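Local coordinates for protein C-type lectin domain family 4, member a4 (PDB 3VYK) that probably acts as an inhibitory cell-surface receptor of dendritic cells, its calcium-bearing C-type lectin domain binding N-glycans that carry a bisecting N-acetylglucosamine, at residues A[16-21]-A[29-34]; A[50-55]-A[101-106]. All blocks are in the same frame, centred on the assembly; numbering follows the deposited sequence.

Contact 1. Residues A[16-21]-A[29-34]; sequences FILNDS and EEKCSH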
ATOM      1  N   PHE A  16       8.217  -1.580  -6.329  1.00 17.73           N
ATOM      2  CA  PHE A  16       7.709  -1.624  -7.699  1.00 18.48           C
ATOM      3  C   PHE A  16       6.327  -0.999  -7.721  1.00 17.95           C
ATOM      4  O   PHE A  16       5.451  -1.389  -6.940  1.00 18.09           O
ATOM      5  CB  PHE A  16       7.635  -3.064  -8.210  1.00 19.86           C
ATOM      6  CG  PHE A  16       7.299  -3.168  -9.672  1.00 21.22           C
ATOM      7  CD1 PHE A  16       8.280  -2.986 -10.637  1.00 22.24           C
ATOM      8  CD2 PHE A  16       5.997  -3.441 -10.081  1.00 21.85           C
ATOM      9  CE1 PHE A  16       7.970  -3.075 -11.989  1.00 23.45           C
ATOM     10  CE2 PHE A  16       5.678  -3.532 -11.432  1.00 22.97           C
ATOM     11  CZ  PHE A  16       6.666  -3.345 -12.383  1.00 23.53           C
ATOM     12  N   ILE A  17       6.142  -0.031  -8.612  1.00 18.46           N
ATOM     13  CA  ILE A  17       4.875   0.662  -8.748  0.50 19.26           C
ATOM     14  C   ILE A  17       4.107  -0.008  -9.875  1.00 20.67           C
ATOM     15  O   ILE A  17       4.488   0.097 -11.044  1.00 20.94           O
ATOM     16  CB  ILE A  17       5.070   2.170  -9.046  1.00 19.37           C
ATOM     17  CG1 ILE A  17       6.099   2.804  -8.091  1.00 20.91           C
ATOM     18  CG2 ILE A  17       3.721   2.890  -9.062  1.00 20.18           C
ATOM     19  CD1 ILE A  17       5.744   2.756  -6.613  1.00 21.24           C
ATOM     20  N   LEU A  18       3.048  -0.723  -9.511  1.00 20.81           N
ATOM     21  CA  LEU A  18       2.279  -1.510 -10.465  1.00 21.93           C
ATOM     22  C   LEU A  18       1.240  -0.606 -11.123  1.00 21.94           C
ATOM     23  O   LEU A  18       0.116  -0.457 -10.624  1.00 20.64           O
ATOM     24  CB  LEU A  18       1.632  -2.706  -9.756  1.00 23.36           C
ATOM     25  CG  LEU A  18       1.478  -4.014 -10.528  1.00 25.32           C
ATOM     26  CD1 LEU A  18       1.181  -5.158  -9.572  1.00 25.73           C
ATOM     27  CD2 LEU A  18       0.394  -3.892 -11.586  1.00 26.41           C
ATOM     28  N   ASN A  19       1.651   0.002 -12.237  1.00 22.72           N
ATOM     29  CA  ASN A  19       0.885   1.008 -12.968  0.50 22.50           C
ATOM     30  C   ASN A  19       0.209   0.474 -14.234  1.00 24.11           C
ATOM     31  O   ASN A  19      -0.701   1.118 -14.753  1.00 23.97           O
ATOM     32  CB  ASN A  19       1.805   2.162 -13.401  0.50 21.84           C
ATOM     33  CG  ASN A  19       2.039   3.189 -12.309  0.50 21.32           C
ATOM     34  OD1 ASN A  19       3.101   3.812 -12.262  0.50 21.48           O
ATOM     35  ND2 ASN A  19       1.047   3.395 -11.448  0.50 20.23           N
ATOM     36  N   ASP A  20       0.665  -0.671 -14.737  1.00 26.36           N
ATOM     37  CA  ASP A  20       0.282  -1.112 -16.094  1.00 28.72           C
ATOM     38  C   ASP A  20      -1.114  -1.734 -16.175  1.00 28.99           C
ATOM     39  O   ASP A  20      -1.667  -1.915 -17.268  1.00 29.94           O
ATOM     40  CB  ASP A  20       1.359  -2.020 -16.722  1.00 30.62           C
ATOM     41  CG  ASP A  20       1.308  -3.467 -16.222  1.00 32.89           C
ATOM     42  OD1 ASP A  20       0.428  -3.832 -15.409  1.00 34.70           O
ATOM     43  OD2 ASP A  20       2.169  -4.259 -16.668  1.00 34.93           O
ATOM     44  N   SER A  21      -1.675  -2.051 -15.012  1.00 27.49           N
ATOM     45  CA  SER A  21      -3.002  -2.650 -14.920  1.00 26.43           C
ATOM     46  C   SER A  21      -3.563  -2.477 -13.514  1.00 26.14           C
ATOM     47  O   SER A  21      -2.831  -2.129 -12.579  1.00 24.16           O
ATOM     48  CB  SER A  21      -2.950  -4.138 -15.287  1.00 28.03           C
ATOM     49  OG  SER A  21      -2.006  -4.831 -14.493  1.00 28.63           O
ATOM     50  N   GLU A  29      -1.893  -8.801  -4.582  1.00 20.00           N
ATOM     51  CA  GLU A  29      -0.953  -9.538  -3.740  1.00 20.77           C
ATOM     52  C   GLU A  29      -0.360 -10.735  -4.484  1.00 21.60           C
ATOM     53  O   GLU A  29       0.821 -11.036  -4.319  1.00 21.45           O
ATOM     54  CB  GLU A  29      -1.595  -9.964  -2.414  1.00 21.88           C
ATOM     55  CG  GLU A  29      -0.743 -10.873  -1.524  1.00 22.79           C
ATOM     56  CD  GLU A  29       0.591 -10.277  -1.079  1.00 24.56           C
ATOM     57  OE1 GLU A  29       0.849  -9.075  -1.311  1.00 24.73           O
ATOM     58  OE2 GLU A  29       1.387 -11.025  -0.475  1.00 25.93           O
ATOM     59  N   GLU A  30      -1.171 -11.381  -5.322  1.00 22.11           N
ATOM     60  CA  GLU A  30      -0.707 -12.495  -6.154  1.00 23.53           C
ATOM     61  C   GLU A  30       0.357 -12.031  -7.163  1.00 22.85           C
ATOM     62  O   GLU A  30       1.382 -12.703  -7.338  1.00 22.85           O
ATOM     63  CB  GLU A  30      -1.902 -13.159  -6.854  1.00 26.60           C
ATOM     64  CG  GLU A  30      -1.577 -14.387  -7.697  1.00 30.53           C
ATOM     65  CD  GLU A  30      -2.754 -14.862  -8.541  1.00 33.51           C
ATOM     66  OE1 GLU A  30      -3.863 -14.285  -8.435  1.00 36.49           O
ATOM     67  OE2 GLU A  30      -2.571 -15.825  -9.322  1.00 36.23           O
ATOM     68  N   LYS A  31       0.125 -10.880  -7.801  1.00 21.30           N
ATOM     69  CA  LYS A  31       1.103 -10.303  -8.729  1.00 21.95           C
ATOM     70  C   LYS A  31       2.423 -10.006  -8.033  1.00 21.70           C
ATOM     71  O   LYS A  31       3.489 -10.302  -8.568  1.00 22.68           O
ATOM     72  CB  LYS A  31       0.569  -9.035  -9.400  1.00 23.06           C
ATOM     73  CG  LYS A  31      -0.559  -9.277 -10.389  1.00 23.56           C
ATOM     74  CD  LYS A  31      -1.003  -7.978 -11.031  1.00 24.91           C
ATOM     75  CE  LYS A  31      -2.226  -8.174 -11.907  1.00 25.17           C
ATOM     76  NZ  LYS A  31      -2.480  -6.982 -12.757  1.00 26.18           N
ATOM     77  N   CYS A  32       2.362  -9.417  -6.837  1.00 21.37           N
ATOM     78  CA  CYS A  32       3.591  -9.141  -6.088  1.00 21.13           C
ATOM     79  C   CYS A  32       4.304 -10.448  -5.749  1.00 22.52           C
ATOM     80  O   CYS A  32       5.532 -10.555  -5.890  1.00 22.39           O
ATOM     81  CB  CYS A  32       3.303  -8.356  -4.802  1.00 19.26           C
ATOM     82  SG  CYS A  32       2.664  -6.671  -5.000  1.00 18.24           S
ATOM     83  N   SER A  33       3.521 -11.441  -5.330  1.00 23.86           N
ATOM     84  CA  SER A  33       4.039 -12.760  -4.951  1.00 25.81           C
ATOM     85  C   SER A  33       4.806 -13.437  -6.089  1.00 26.77           C
ATOM     86  O   SER A  33       5.851 -14.056  -5.850  1.00 26.51           O
ATOM     87  CB  SER A  33       2.909 -13.666  -4.451  1.00 27.47           C
ATOM     88  OG  SER A  33       3.426 -14.875  -3.922  1.00 30.04           O
ATOM     89  N   HIS A  34       4.299 -13.296  -7.315  1.00 27.90           N
ATOM     90  CA  HIS A  34       4.954 -13.872  -8.500  0.50 30.11           C
ATOM     91  C   HIS A  34       6.307 -13.272  -8.784  1.00 29.84           C
ATOM     92  O   HIS A  34       7.119 -13.858  -9.506  1.00 30.39           O
ATOM     93  CB  HIS A  34       4.057 -13.767  -9.730  1.00 33.42           C
ATOM     94  CG  HIS A  34       2.898 -14.740  -9.725  1.00 36.68           C
ATOM     95  ND1 HIS A  34       1.656 -14.388 -10.107  1.00 38.17           N
ATOM     96  CD2 HIS A  34       2.832 -16.087  -9.360  1.00 38.52           C
ATOM     97  CE1 HIS A  34       0.835 -15.451  -9.998  1.00 39.04           C
ATOM     98  NE2 HIS A  34       1.556 -16.489  -9.538  1.00 39.98           N
TER
HETATM   99  O   HOH W   1      -2.816  -4.763 -11.248  1.00 25.34           O
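Lys31 reaches from helix 25-34 to both sides of the corner at Asp20, meeting Leu18 of strand 13-19 with its methylenes and Ser21, at the start of strand 21-23, with its ammonium group. Methyl CD1 of Leu18 lies against the flank of the lysine chain, 3.9 Å from Lys31 CD and equally near Lys31 CB, and the two side chains cross at about a right angle. Lysine suits the place because its aliphatic part can cover a buried leucine while the ammonium at its end reaches the polar corner. CG stands opposite the carbonyl carbon (chi1 -69°) and the rest of the chain is fully extended, which carries NZ the whole way to Ser21. There Lys31 NZ comes within 2.8 Å of Ser21 OG. A water adds a bridge: it accepts from Lys31 NZ at 2.7 Å and gives a weak bond to the backbone O of Ser21 at 3.0 Å.

In the C-type lectin fold this helix follows soon after the strand; here the chain turns a corner at Asp20, runs through strand 21-23, and the helix then packs back on Leu18 and Ser21. Ser21 OG is itself a donor to Asp20 OD1 at 2.8 Å, approaching nearly in line with the C-O bond, which fixes the hydroxyl beside the ammonium. The Asp20 carboxylate, with OD1 5.0 Å from Lys31 NZ, does not touch the lysine but probably adds some electrostatic attraction.

Further out, Leu18 is held in the sheet by backbone bonding with Ser123, and one residue after Lys31 the disulfide Cys32-Cys125 fastens the helix to the same neighbouring strand, 121-128.

Contact 2. Residues A[50-55]-A[101-106]; sequences FITSNL and VIINHK. With NAG (2-acetamido-2-deoxy-beta-D-glucopyranose), chain B.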
ATOM      1  N   PHE A  50       8.594   8.509   0.539  1.00 12.61           N
ATOM      2  CA  PHE A  50       9.315   7.897  -0.573  1.00 13.06           C
ATOM      3  C   PHE A  50       8.318   7.278  -1.557  1.00 13.22           C
ATOM      4  O   PHE A  50       8.407   7.493  -2.764  1.00 13.28           O
ATOM      5  CB  PHE A  50      10.332   6.845  -0.108  1.00 13.34           C
ATOM      6  CG  PHE A  50      10.913   6.051  -1.252  1.00 13.59           C
ATOM      7  CD1 PHE A  50      10.370   4.813  -1.621  1.00 14.17           C
ATOM      8  CD2 PHE A  50      11.975   6.569  -1.998  1.00 14.56           C
ATOM      9  CE1 PHE A  50      10.893   4.108  -2.694  1.00 14.75           C
ATOM     10  CE2 PHE A  50      12.493   5.868  -3.058  1.00 14.94           C
ATOM     11  CZ  PHE A  50      11.949   4.643  -3.416  1.00 14.98           C
ATOM     12  N   ILE A  51       7.373   6.506  -1.031  1.00 13.01           N
ATOM     13  CA  ILE A  51       6.413   5.824  -1.888  1.00 13.73           C
ATOM     14  C   ILE A  51       5.575   6.831  -2.669  1.00 13.78           C
ATOM     15  O   ILE A  51       5.477   6.726  -3.902  1.00 14.72           O
ATOM     16  CB  ILE A  51       5.528   4.853  -1.086  1.00 13.80           C
ATOM     17  CG1 ILE A  51       6.361   3.664  -0.589  1.00 13.85           C
ATOM     18  CG2 ILE A  51       4.345   4.374  -1.930  1.00 14.60           C
ATOM     19  CD1 ILE A  51       5.761   2.960   0.610  1.00 14.35           C
ATOM     20  N   THR A  52       5.011   7.827  -1.991  1.00 13.81           N
ATOM     21  CA  THR A  52       4.122   8.758  -2.701  1.00 14.18           C
ATOM     22  C   THR A  52       4.831   9.610  -3.759  1.00 15.11           C
ATOM     23  O   THR A  52       4.217   9.998  -4.747  1.00 15.53           O
ATOM     24  CB  THR A  52       3.283   9.637  -1.753  1.00 14.31           C
ATOM     25  OG1 THR A  52       4.139  10.518  -1.017  1.00 14.69           O
ATOM     26  CG2 THR A  52       2.468   8.774  -0.811  1.00 13.83           C
ATOM     27  N   SER A  53       6.122   9.871  -3.566  1.00 15.65           N
ATOM     28  CA  SER A  53       6.906  10.591  -4.573  1.00 16.44           C
ATOM     29  C   SER A  53       6.910   9.870  -5.923  1.00 17.44           C
ATOM     30  O   SER A  53       7.114  10.501  -6.963  1.00 19.03           O
ATOM     31  CB  SER A  53       8.346  10.813  -4.078  1.00 17.06           C
ATOM     32  OG  SER A  53       9.161   9.686  -4.311  1.00 20.41           O
ATOM     33  N   ASN A  54       6.690   8.557  -5.884  1.00 17.49           N
ATOM     34  CA  ASN A  54       6.729   7.685  -7.054  1.00 18.36           C
ATOM     35  C   ASN A  54       5.362   7.385  -7.686  1.00 18.70           C
ATOM     36  O   ASN A  54       5.281   6.597  -8.630  1.00 20.47           O
ATOM     37  CB  ASN A  54       7.425   6.374  -6.679  1.00 19.88           C
ATOM     38  CG  ASN A  54       8.924   6.532  -6.546  1.00 21.60           C
ATOM     39  OD1 ASN A  54       9.461   6.673  -5.443  1.00 22.02           O
ATOM     40  ND2 ASN A  54       9.612   6.516  -7.676  1.00 23.29           N
ATOM     41  N   LEU A  55       4.303   8.009  -7.173  1.00 17.67           N
ATOM     42  CA  LEU A  55       2.933   7.669  -7.579  1.00 18.31           C
ATOM     43  C   LEU A  55       2.263   8.711  -8.465  1.00 18.86           C
ATOM     44  O   LEU A  55       2.572   9.903  -8.396  1.00 20.06           O
ATOM     45  CB  LEU A  55       2.060   7.449  -6.340  1.00 17.36           C
ATOM     46  CG  LEU A  55       2.497   6.409  -5.312  1.00 16.73           C
ATOM     47  CD1 LEU A  55       1.475   6.372  -4.192  1.00 16.15           C
ATOM     48  CD2 LEU A  55       2.697   5.026  -5.918  1.00 16.40           C
ATOM     49  N   VAL A 101      -6.895  -1.260   2.010  1.00 12.19           N
ATOM     50  CA  VAL A 101      -6.418   0.122   2.114  1.00 12.15           C
ATOM     51  C   VAL A 101      -5.651   0.525   0.865  1.00 11.76           C
ATOM     52  O   VAL A 101      -4.784  -0.229   0.379  1.00 12.32           O
ATOM     53  CB  VAL A 101      -5.503   0.291   3.351  1.00 11.71           C
ATOM     54  CG1 VAL A 101      -5.006   1.736   3.490  1.00 12.40           C
ATOM     55  CG2 VAL A 101      -6.206  -0.134   4.631  1.00 12.43           C
ATOM     56  N   ILE A 102      -5.972   1.719   0.357  1.00 11.61           N
ATOM     57  CA  ILE A 102      -5.177   2.334  -0.694  1.00 12.02           C
ATOM     58  C   ILE A 102      -4.535   3.632  -0.234  1.00 12.19           C
ATOM     59  O   ILE A 102      -5.038   4.313   0.661  1.00 11.78           O
ATOM     60  CB  ILE A 102      -5.988   2.637  -1.991  1.00 12.13           C
ATOM     61  CG1 ILE A 102      -7.181   3.570  -1.722  1.00 12.80           C
ATOM     62  CG2 ILE A 102      -6.378   1.337  -2.682  1.00 13.34           C
ATOM     63  CD1 ILE A 102      -7.899   4.036  -2.982  1.00 12.89           C
ATOM     64  N   ILE A 103      -3.413   3.945  -0.870  1.00 12.50           N
ATOM     65  CA  ILE A 103      -2.884   5.301  -0.900  1.00 13.23           C
ATOM     66  C   ILE A 103      -3.566   6.003  -2.073  1.00 13.46           C
ATOM     67  O   ILE A 103      -3.537   5.515  -3.205  1.00 14.47           O
ATOM     68  CB  ILE A 103      -1.354   5.301  -1.110  1.00 13.72           C
ATOM     69  CG1 ILE A 103      -0.655   4.616   0.064  1.00 14.05           C
ATOM     70  CG2 ILE A 103      -0.829   6.724  -1.291  1.00 14.18           C
ATOM     71  CD1 ILE A 103       0.843   4.466  -0.116  1.00 14.01           C
ATOM     72  N   ASN A 104      -4.172   7.148  -1.802  1.00 13.53           N
ATOM     73  CA  ASN A 104      -4.677   8.012  -2.877  1.00 14.47           C
ATOM     74  C   ASN A 104      -4.474   9.487  -2.557  1.00 15.01           C
ATOM     75  O   ASN A 104      -4.111   9.862  -1.428  1.00 13.95           O
ATOM     76  CB  ASN A 104      -6.141   7.670  -3.273  1.00 14.78           C
ATOM     77  CG  ASN A 104      -7.154   7.975  -2.177  1.00 14.95           C
ATOM     78  OD1 ASN A 104      -6.811   8.407  -1.092  1.00 15.68           O
ATOM     79  ND2 ASN A 104      -8.439   7.732  -2.467  1.00 15.35           N
ATOM     80  N   HIS A 105      -4.676  10.320  -3.574  1.00 15.95           N
ATOM     81  CA  HIS A 105      -4.392  11.736  -3.463  1.00 18.12           C
ATOM     82  C   HIS A 105      -5.641  12.569  -3.457  1.00 19.12           C
ATOM     83  O   HIS A 105      -6.563  12.322  -4.234  1.00 19.68           O
ATOM     84  CB  HIS A 105      -3.485  12.156  -4.602  1.00 18.84           C
ATOM     85  CG  HIS A 105      -2.921  13.533  -4.435  1.00 19.55           C
ATOM     86  ND1 HIS A 105      -3.506  14.628  -4.975  1.00 21.25           N
ATOM     87  CD2 HIS A 105      -1.801  13.980  -3.744  1.00 20.14           C
ATOM     88  CE1 HIS A 105      -2.785  15.718  -4.654  1.00 21.28           C
ATOM     89  NE2 HIS A 105      -1.745  15.325  -3.898  1.00 21.45           N
ATOM     90  N   LYS A 106      -5.671  13.544  -2.556  1.00 20.51           N
ATOM     91  CA  LYS A 106      -6.799  14.468  -2.408  1.00 22.68           C
ATOM     92  C   LYS A 106      -6.247  15.887  -2.340  1.00 24.71           C
ATOM     93  O   LYS A 106      -5.037  16.086  -2.450  1.00 25.77           O
ATOM     94  CB  LYS A 106      -7.634  14.119  -1.161  1.00 22.70           C
ATOM     95  CG  LYS A 106      -8.328  12.769  -1.261  1.00 22.02           C
ATOM     96  CD  LYS A 106      -8.993  12.294   0.031  1.00 21.88           C
ATOM     97  CE  LYS A 106     -10.373  12.900   0.225  1.00 22.81           C
ATOM     98  NZ  LYS A 106     -11.065  12.175   1.319  1.00 21.06           N
TER
HETATM   99  C1  NAG B   3     -13.199   5.960  -2.862  1.00 15.21           C
HETATM  100  C2  NAG B   3     -11.976   6.771  -3.316  1.00 16.32           C
HETATM  101  C3  NAG B   3     -11.529   6.374  -4.723  1.00 17.46           C
HETATM  102  C4  NAG B   3     -11.417   4.853  -4.846  1.00 17.41           C
HETATM  103  C5  NAG B   3     -12.675   4.152  -4.320  1.00 16.36           C
HETATM  104  C6  NAG B   3     -12.518   2.639  -4.254  1.00 16.13           C
HETATM  105  C7  NAG B   3     -11.902   8.933  -2.161  1.00 17.19           C
HETATM  106  C8  NAG B   3     -12.404  10.342  -2.128  1.00 17.73           C
HETATM  107  N2  NAG B   3     -12.326   8.174  -3.172  1.00 17.08           N
HETATM  108  O3  NAG B   3     -10.264   6.955  -4.981  1.00 19.66           O
HETATM  109  O4  NAG B   3     -11.195   4.489  -6.186  1.00 18.12           O
HETATM  110  O5  NAG B   3     -12.933   4.574  -2.994  1.00 15.34           O
HETATM  111  O6  NAG B   3     -12.835   2.014  -5.480  1.00 17.15           O
HETATM  112  O7  NAG B   3     -11.143   8.511  -1.277  1.00 17.24           O
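Ile103 turns its side chain from strand 100-106 toward the last turn of helix 45-53 and the residues just after it, and its two branches find different partners there. From CB, the short branch CG2 stands opposite the backbone N and meets two groups: Leu55 CD1 at 3.7 Å and the methyl CG2 of Thr52 at 3.9 Å. The longer branch runs out through CG1 with chi2 extended (175°), and its terminal CD1 touches Ile51 CG2 at 3.9 Å. All three neighbours cross the isoleucine at about a right angle. A beta-branched residue suits a strand and offers two arms here, CG2 for Thr52 and for Leu55 just past the helix, CD1 for Ile51. Thr52 presents its methyl inward, while its OG1 makes weak bonds to the backbone O atoms of Gln48 and Asp49 in its own helix. Trp110 of strand 109-115 touches Thr52, Leu55 and Ile103 alike, extending the apolar layer.

Asn104 leaves the strand on the side away from the helix, and its amide reaches the glycan. Its ND2 donates to the N-acetylglucosamine twice, to O7 of the acetamido group at 3.1 Å and to O3 at 3.2 Å, each with an N-H...O angle of 150°; Asp119 and His121 also bond this sugar. Neighbouring residues thus do different work: Ile103 packs without directional bonds, whereas Asn104 holds the sugar with directed amide hydrogens, as part of a larger set of contacts.

In the fold
From the N terminus, strand 13-19 turns its corner, and the chain passes through strand 21-23 and enters helix 25-34, so contact 1 closes a short local loop. It is complete before contact 2 opens: the two lie in series, neither nested nor crossed. The chain then passes through strand 38-39 into helix 45-53, and contact 2 closes a much longer excursion when strand 100-106 comes beside the end of that helix. Each contact thus lays one helix against the same curled sheet. With centres 15 Å apart they still meet, where Ile17 packs on Asn54 and Leu55, joining strand 13-19 directly to the segment just past helix 45-53.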